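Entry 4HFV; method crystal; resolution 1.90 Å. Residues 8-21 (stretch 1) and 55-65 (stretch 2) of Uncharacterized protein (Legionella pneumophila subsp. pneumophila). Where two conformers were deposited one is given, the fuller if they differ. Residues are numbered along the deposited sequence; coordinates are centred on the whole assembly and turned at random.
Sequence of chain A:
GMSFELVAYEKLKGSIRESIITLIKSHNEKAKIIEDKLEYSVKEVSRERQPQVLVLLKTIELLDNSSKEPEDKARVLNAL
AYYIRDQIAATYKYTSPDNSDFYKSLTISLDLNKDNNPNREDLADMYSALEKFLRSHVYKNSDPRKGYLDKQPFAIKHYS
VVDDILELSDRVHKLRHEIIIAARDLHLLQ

Stretch 1, residues 8-21: AYEKLKGSIRESII
Stretch 2 55-65: VLLKTIELLDN

Asp64 is the polar centre of this contact. Its carboxylate receives a salt bridge from Lys13, with Lys13 NZ donating to Asp64 OD2 at a very short 2.5 Å. The other carboxylate oxygen accepts the phenol of Tyr9, with Tyr9 OH to Asp64 OD1 at 2.6 Å. Each oxygen of the acid therefore has its own donor from stretch 1. A water adds a third link: it donates to Asp64 OD1 at 2.8 Å and to Glu10 OE2 at 3.1 Å, so it bridges two acids that do not touch directly.

The side chains are set for this. Lys13 is fully extended, with chi1 to chi4 all t (169°, -175°, 179°, 170°), which carries the ammonium out to the acid. Asp64 has chi1 m (-77°) and chi2 -1°. Its CA-to-CB bond points sideways, but the carboxylate comes nearer to stretch 1. Tyr9 has chi1 t (176°) and chi2 80°, and its CA-to-CB bond points toward stretch 2. Asp64 OD1 and the carbonyl of Ile60 both lie at the ring edge, near the ring plane. Tyr9 OH is 3.1 Å from Ile60 O. Ile60 O accepts the helical bond from Asp64 N, at 2.9 Å.

Both stretches are helical. The first helix runs from Tyr9 to Ile21 and continues later in the chain; Ala8 is its N-cap residue, with phi/psi -54/142. The second begins earlier and covers Val55 to Asp64. Helical phi/psi values cluster near -63/-43, and i to i+4 backbone bonds hold each helix, from Lys13 N to Tyr9 O at 2.8 Å to Asn65 N to Glu61 O at 3.1 Å. The axes approach to 11.0 Å. Their directions differ by 148°, so the helices are roughly antiparallel, with a signed crossing angle of -148°. Lys13 CA lies 6.9 Å from Ile60 CA, Ile16 CA 8.2 Å from Leu56 CA, and Arg17 CA 8.0 Å from Leu57 CA. The start of stretch 1 thus meets the end of stretch 2.

Away from the acid, the contact is apolar. Ile60 is central, with chi1 m and chi2 t (-76°, 161°). Its CG2 is 3.8 Å from Lys13 CE, so the aliphatic part of the lysine packs while its end is charged. Ile60 CD1 lies 4.2 Å from Ile16 CG2 and 4.5 Å from Arg17 CG. Leu63, m and t, places CD1 3.9 Å from Tyr9 CE1.

Ile16 and Ile20 are both m and t and point toward stretch 2. Ile16 CD1 meets Leu56 CD2 at 4.2 Å. One turn on, Ile20 CD1 meets Leu57 CD2 at 3.8 Å. Leu56 and Leu57 are also m and t. These contacts bury hydrocarbon from both helices. Together the two stretches bury 490 Å², both sides summed.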

# COMPACT_ATOMS: atom_id res chain seq x y z
N ALA A 8 -16.15 10.76 18.08
CA ALA A 8 -17.34 10.68 17.22
C ALA A 8 -17.41 11.84 16.21
O ALA A 8 -17.01 12.99 16.50
CB ALA A 8 -18.62 10.56 18.04
N TYR A 9 -17.87 11.53 14.99
CA TYR A 9 -17.84 12.52 13.90
C TYR A 9 -18.59 13.85 14.21
O TYR A 9 -18.06 14.95 13.97
CB TYR A 9 -18.42 11.90 12.62
CG TYR A 9 -18.52 12.89 11.50
CD1 TYR A 9 -17.43 13.23 10.75
CD2 TYR A 9 -19.73 13.52 11.22
CE1 TYR A 9 -17.52 14.17 9.74
CE2 TYR A 9 -19.83 14.47 10.21
CZ TYR A 9 -18.71 14.78 9.46
OH TYR A 9 -18.81 15.73 8.43
N GLU A 10 -19.83 13.79 14.70
CA GLU A 10 -20.56 15.06 14.88
C GLU A 10 -19.84 15.99 15.86
O GLU A 10 -19.73 17.20 15.63
CB GLU A 10 -21.98 14.84 15.32
CG GLU A 10 -22.87 14.19 14.25
CD GLU A 10 -22.98 15.03 12.96
OE1 GLU A 10 -23.03 16.27 13.07
OE2 GLU A 10 -23.02 14.44 11.85
N LYS A 11 -19.37 15.40 16.95
CA LYS A 11 -18.67 16.14 17.98
C LYS A 11 -17.40 16.76 17.41
O LYS A 11 -17.14 17.97 17.61
CB LYS A 11 -18.33 15.22 19.14
CG LYS A 11 -17.76 15.95 20.33
CD LYS A 11 -16.65 15.17 20.95
CE LYS A 11 -16.84 15.01 22.43
NZ LYS A 11 -16.09 16.04 23.22
N LEU A 12 -16.63 15.98 16.66
CA LEU A 12 -15.38 16.47 16.09
C LEU A 12 -15.63 17.58 15.08
O LEU A 12 -14.91 18.58 15.04
CB LEU A 12 -14.57 15.30 15.44
CG LEU A 12 -13.21 15.71 14.88
CD1 LEU A 12 -12.32 16.43 15.87
CD2 LEU A 12 -12.48 14.47 14.31
N LYS A 13 -16.62 17.37 14.22
CA LYS A 13 -17.05 18.37 13.26
C LYS A 13 -17.35 19.67 14.00
O LYS A 13 -16.92 20.74 13.61
CB LYS A 13 -18.32 17.90 12.57
CG LYS A 13 -19.00 18.94 11.76
CD LYS A 13 -20.33 18.49 11.17
CE LYS A 13 -20.96 19.67 10.38
NZ LYS A 13 -22.16 19.30 9.53
N GLY A 14 -18.11 19.55 15.08
CA GLY A 14 -18.46 20.70 15.88
C GLY A 14 -17.25 21.42 16.47
O GLY A 14 -17.15 22.65 16.41
N SER A 15 -16.29 20.68 17.01
CA SER A 15 -15.21 21.39 17.68
C SER A 15 -14.25 21.95 16.65
O SER A 15 -13.66 22.99 16.88
CB SER A 15 -14.49 20.51 18.73
OG SER A 15 -13.82 19.48 18.10
N ILE A 16 -14.13 21.31 15.49
CA ILE A 16 -13.26 21.85 14.46
C ILE A 16 -13.87 23.14 13.92
O ILE A 16 -13.17 24.11 13.66
CB ILE A 16 -13.01 20.82 13.33
CG1 ILE A 16 -12.03 19.74 13.81
CG2 ILE A 16 -12.48 21.50 12.05
CD1 ILE A 16 -11.96 18.61 12.87
N ARG A 17 -15.19 23.15 13.74
CA ARG A 17 -15.85 24.33 13.22
C ARG A 17 -15.66 25.44 14.28
O ARG A 17 -15.43 26.60 13.92
CB ARG A 17 -17.34 24.06 12.94
CG ARG A 17 -17.60 23.22 11.66
CD ARG A 17 -19.09 23.04 11.34
NE ARG A 17 -19.78 24.30 11.52
CZ ARG A 17 -19.99 25.21 10.56
NH1 ARG A 17 -19.65 24.96 9.30
NH2 ARG A 17 -20.56 26.36 10.87
N GLU A 18 -15.72 25.08 15.57
CA GLU A 18 -15.60 26.11 16.61
C GLU A 18 -14.18 26.71 16.57
O GLU A 18 -14.03 27.95 16.67
CB GLU A 18 -15.91 25.60 18.00
CG GLU A 18 -15.91 26.75 19.10
CD GLU A 18 -16.68 28.05 18.70
OE1 GLU A 18 -17.80 27.96 18.14
OE2 GLU A 18 -16.16 29.17 18.96
N SER A 19 -13.17 25.86 16.40
CA SER A 19 -11.80 26.36 16.37
C SER A 19 -11.54 27.24 15.13
O SER A 19 -10.74 28.17 15.17
CB SER A 19 -10.81 25.20 16.47
OG SER A 19 -11.01 24.50 17.70
N ILE A 20 -12.24 26.96 14.05
CA ILE A 20 -12.05 27.75 12.83
C ILE A 20 -12.64 29.14 13.05
O ILE A 20 -12.01 30.17 12.73
CB ILE A 20 -12.67 27.06 11.64
CG1 ILE A 20 -11.82 25.84 11.25
CG2 ILE A 20 -12.82 28.03 10.45
CD1 ILE A 20 -12.49 24.91 10.25
N ILE A 21 -13.84 29.18 13.60
CA ILE A 21 -14.47 30.45 14.00
C ILE A 21 -13.55 31.28 14.92
O ILE A 21 -13.44 32.50 14.80
CB ILE A 21 -15.81 30.14 14.67
CG1 ILE A 21 -16.82 29.69 13.57
CG2 ILE A 21 -16.32 31.32 15.47
CD1 ILE A 21 -18.05 29.08 14.11
N VAL A 55 -9.58 22.65 3.37
CA VAL A 55 -9.59 21.19 3.24
C VAL A 55 -10.41 20.52 4.33
O VAL A 55 -11.21 19.61 4.05
CB VAL A 55 -8.19 20.64 3.22
CG1 VAL A 55 -8.23 19.14 3.41
CG2 VAL A 55 -7.60 21.02 1.86
N LEU A 56 -10.28 21.02 5.56
CA LEU A 56 -11.11 20.52 6.66
C LEU A 56 -12.59 20.74 6.39
O LEU A 56 -13.38 19.83 6.56
CB LEU A 56 -10.74 21.20 7.99
CG LEU A 56 -9.48 20.65 8.66
CD1 LEU A 56 -8.91 21.65 9.74
CD2 LEU A 56 -9.91 19.35 9.27
N LEU A 57 -12.96 21.95 5.99
CA LEU A 57 -14.34 22.26 5.69
C LEU A 57 -14.87 21.51 4.46
O LEU A 57 -16.05 21.12 4.42
CB LEU A 57 -14.55 23.78 5.53
CG LEU A 57 -14.34 24.67 6.79
CD1 LEU A 57 -14.40 26.19 6.46
CD2 LEU A 57 -15.33 24.32 7.81
N LYS A 58 -14.07 21.34 3.41
CA LYS A 58 -14.54 20.57 2.26
C LYS A 58 -14.73 19.09 2.66
O LYS A 58 -15.71 18.44 2.27
CB LYS A 58 -13.60 20.64 1.07
CG LYS A 58 -14.06 19.89 -0.13
CD LYS A 58 -15.38 20.40 -0.72
CE LYS A 58 -15.29 21.87 -1.09
NZ LYS A 58 -16.56 22.32 -1.76
N THR A 59 -13.81 18.60 3.46
CA THR A 59 -13.90 17.22 3.96
C THR A 59 -15.19 17.05 4.72
O THR A 59 -15.94 16.11 4.47
CB THR A 59 -12.62 16.84 4.75
OG1 THR A 59 -11.54 16.72 3.83
CG2 THR A 59 -12.75 15.55 5.53
N ILE A 60 -15.50 17.97 5.63
CA ILE A 60 -16.73 17.89 6.38
C ILE A 60 -17.99 17.94 5.51
O ILE A 60 -18.92 17.15 5.71
CB ILE A 60 -16.78 19.03 7.42
CG1 ILE A 60 -15.86 18.71 8.61
CG2 ILE A 60 -18.17 19.22 7.87
CD1 ILE A 60 -15.47 19.98 9.45
N GLU A 61 -18.04 18.86 4.55
CA GLU A 61 -19.16 18.94 3.59
C GLU A 61 -19.35 17.59 2.83
O GLU A 61 -20.47 17.12 2.58
CB GLU A 61 -18.87 20.07 2.59
CG GLU A 61 -19.96 20.36 1.54
CD GLU A 61 -19.46 21.24 0.37
OE1 GLU A 61 -18.38 21.86 0.48
OE2 GLU A 61 -20.13 21.31 -0.69
N LEU A 62 -18.25 16.98 2.43
CA LEU A 62 -18.35 15.78 1.59
C LEU A 62 -18.81 14.59 2.45
O LEU A 62 -19.68 13.81 2.05
CB LEU A 62 -17.01 15.48 0.88
CG LEU A 62 -16.59 16.47 -0.24
CD1 LEU A 62 -15.13 16.24 -0.68
CD2 LEU A 62 -17.53 16.40 -1.42
N LEU A 63 -18.24 14.46 3.63
CA LEU A 63 -18.70 13.42 4.55
C LEU A 63 -20.17 13.59 4.90
O LEU A 63 -20.92 12.61 4.93
CB LEU A 63 -17.80 13.37 5.79
CG LEU A 63 -16.36 12.95 5.50
CD1 LEU A 63 -15.45 13.20 6.64
CD2 LEU A 63 -16.28 11.43 5.08
N ASP A 64 -20.59 14.83 5.16
CA ASP A 64 -21.98 15.13 5.47
C ASP A 64 -22.89 14.65 4.33
O ASP A 64 -23.95 14.13 4.59
CB ASP A 64 -22.19 16.63 5.64
CG ASP A 64 -21.70 17.16 6.99
OD1 ASP A 64 -21.20 16.37 7.81
OD2 ASP A 64 -21.82 18.39 7.23
N ASN A 65 -22.45 14.82 3.09
CA ASN A 65 -23.21 14.38 1.91
C ASN A 65 -22.99 12.91 1.56
O ASN A 65 -23.54 12.42 0.57
CB ASN A 65 -22.78 15.16 0.67
CG ASN A 65 -23.08 16.64 0.75
OD1 ASN A 65 -23.89 17.10 1.55
ND2 ASN A 65 -22.44 17.41 -0.14
O HOH W 1 -23.16 14.58 8.75